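Local coordinates for probable starch synthase 4, chloroplastic/amyloplastic (Arabidopsis thaliana, PDB 6GNE), which is probably a soluble starch synthase of the plastid, built on the two-domain GT-B glycosyltransferase fold, and binds ADP in its cleft, at residues 317-320 with 321-324. Residues are numbered along the deposited sequence; the frame is centred on the assembly and turned at random.
With ADP (adenosine-5'-diphosphate), chain F; AC1 (4,6-dideoxy-4-{[(1S,4R,5S,6S)-4,5,6-trihydroxy-3-(hydroxymethyl)cyclohex-2-en-1-yl]amino}-alpha-D-glucopyranose), chain C.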
# COMPACT_ATOMS: atom_id res chain seq x y z
N ARG A 317 4.76 9.45 -1.59
CA ARG A 317 6.03 9.45 -0.90
C ARG A 317 7.03 9.82 -1.98
O ARG A 317 6.90 9.41 -3.11
CB ARG A 317 6.34 8.07 -0.29
CG ARG A 317 5.36 7.67 0.82
CD ARG A 317 5.43 6.20 1.28
NE ARG A 317 5.53 5.26 0.14
CZ ARG A 317 6.67 4.73 -0.32
NH1 ARG A 317 7.82 5.00 0.28
NH2 ARG A 317 6.65 3.87 -1.36
N LEU A 318 8.02 10.62 -1.62
CA LEU A 318 9.01 11.10 -2.55
C LEU A 318 10.27 10.25 -2.45
O LEU A 318 11.21 10.57 -1.74
CB LEU A 318 9.30 12.56 -2.26
CG LEU A 318 8.15 13.56 -2.49
CD1 LEU A 318 8.51 14.88 -1.83
CD2 LEU A 318 7.87 13.78 -3.96
N VAL A 319 10.25 9.14 -3.19
CA VAL A 319 11.35 8.17 -3.26
C VAL A 319 11.56 7.81 -4.73
O VAL A 319 10.66 7.94 -5.53
CB VAL A 319 11.02 6.90 -2.41
CG1 VAL A 319 10.82 7.28 -0.94
CG2 VAL A 319 9.77 6.15 -2.90
N PRO A 320 12.76 7.32 -5.11
CA PRO A 320 13.01 7.02 -6.54
C PRO A 320 11.94 6.25 -7.26
O PRO A 320 11.70 6.51 -8.43
CB PRO A 320 14.30 6.22 -6.50
CG PRO A 320 15.02 6.73 -5.28
CD PRO A 320 14.00 7.25 -4.31
N GLN A 321 11.28 5.31 -6.58
CA GLN A 321 10.25 4.49 -7.20
C GLN A 321 9.19 5.34 -7.93
O GLN A 321 8.70 4.96 -9.03
CB GLN A 321 9.59 3.60 -6.16
CG GLN A 321 8.38 2.81 -6.64
CD GLN A 321 7.59 2.17 -5.52
OE1 GLN A 321 8.15 1.89 -4.47
NE2 GLN A 321 6.27 1.96 -5.75
N LYS A 322 8.86 6.47 -7.32
CA LYS A 322 7.76 7.31 -7.77
C LYS A 322 8.11 8.28 -8.92
O LYS A 322 7.26 9.05 -9.36
CB LYS A 322 7.22 8.10 -6.57
CG LYS A 322 6.77 7.21 -5.43
CD LYS A 322 5.54 6.36 -5.81
CE LYS A 322 4.97 5.67 -4.60
NZ LYS A 322 4.01 4.60 -4.95
N GLY A 323 9.35 8.21 -9.41
CA GLY A 323 9.79 9.03 -10.52
C GLY A 323 9.90 10.50 -10.09
O GLY A 323 9.25 11.36 -10.66
N VAL A 324 10.70 10.76 -9.07
CA VAL A 324 10.77 12.10 -8.50
C VAL A 324 11.32 13.17 -9.44
O VAL A 324 10.94 14.34 -9.30
CB VAL A 324 11.58 12.16 -7.19
CG1 VAL A 324 10.69 11.66 -6.04
CG2 VAL A 324 12.93 11.46 -7.30
PB ADP F . 2.94 3.37 -1.74
O1B ADP F . 2.42 2.13 -1.08
O2B ADP F . 3.09 4.59 -0.87
O3B ADP F . 4.21 3.09 -2.51
PA ADP F . 0.28 3.41 -2.85
O1A ADP F . -0.32 4.19 -3.99
O2A ADP F . 0.06 1.92 -2.91
O3A ADP F . 1.84 3.80 -2.83
O5' ADP F . -0.29 3.91 -1.43
C5' ADP F . -0.18 5.27 -1.01
C4' ADP F . -1.20 5.68 0.07
O4' ADP F . -0.59 6.62 0.97
C3' ADP F . -2.40 6.41 -0.48
O3' ADP F . -3.49 6.23 0.41
C2' ADP F . -1.99 7.86 -0.44
O2' ADP F . -3.09 8.75 -0.40
C1' ADP F . -1.22 7.90 0.85
N9 ADP F . -0.16 8.94 0.89
C8 ADP F . 1.04 8.88 0.31
N7 ADP F . 1.76 9.99 0.61
C5 ADP F . 1.00 10.78 1.39
C6 ADP F . 1.14 12.11 2.06
N6 ADP F . 2.28 12.83 1.92
N1 ADP F . 0.08 12.55 2.80
C2 ADP F . -1.06 11.82 2.90
N3 ADP F . -1.24 10.63 2.32
C4 ADP F . -0.27 10.07 1.57
C1 AC1 C . 6.45 -0.59 2.93
O2 AC1 C . 6.81 -2.92 2.39
C2 AC1 C . 5.93 -1.80 2.16
C4A AC1 C . 1.43 -0.98 -3.61
C3 AC1 C . 5.75 -1.49 0.67
O3 AC1 C . 5.21 -2.67 0.06
C4 AC1 C . 4.84 -0.27 0.50
N4A AC1 C . 4.52 0.07 -0.90
C5 AC1 C . 5.53 0.87 1.25
O5 AC1 C . 5.63 0.55 2.63
C6 AC1 C . 4.76 2.18 1.19
C1B AC1 C . 3.80 -0.80 -1.83
C2B AC1 C . 3.87 -0.34 -3.31
O2B AC1 C . 4.81 0.72 -3.54
C3B AC1 C . 2.52 0.04 -3.91
O3B AC1 C . 2.69 0.02 -5.33
O4 AC1 C . 0.19 -0.50 -4.12
C5B AC1 C . 1.35 -1.28 -2.14
C7B AC1 C . 2.41 -1.14 -1.34
C6B AC1 C . 0.06 -1.81 -1.56
O6B AC1 C . -0.26 -3.09 -2.13
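Lys322 CE comes obliquely to the guanidinium of Arg317, and both side chains end at the diphosphate of ADP. Followed outward, the lysine CB lies 3.6 Å from Val319 O, and CG passes 3.2 Å from Arg317 O. A bend at chi2 (-66°) then turns the chain away from the backbone toward the diphosphate; beyond it the extended end brings CE beside ADP O3B, and NZ hydrogen-bonds to ADP O3B (2.9 Å) and to the bridging ADP O3A (3.1 Å), both on one side of it. Glu397 OE1 salt-bridges NZ and also hydrogen-bonds AC1.

Arg317, kinked at chi3 (-44°), presents its guanidinium edge to the beta-phosphate: NE donates to ADP O2B (2.7 Å) and NH2 to ADP O3B, both nearly straight, so the pair fixes the plane of the group. C6 of AC1 sits over one face, nearer its margin than its centre. Gln321 extends beside Lys322, its OE1 near the arginine edge and its NE2 hydrogen-bonded, nearly straight, to AC1 O2B at 2.9 Å.

The backbone turn is held by Lys322 N to Val319 O (2.9 Å) and Gly323 N to Pro320 O, while Leu318 CD2 packs on Val324 CG1. Gly323 occupies the N-cap position of helix 324-336, completing the loop from strand 311-317, a beta-alpha connection in the C-terminal Rossmann-like domain whose arginine and lysine line the diphosphate site of the GT-B cleft.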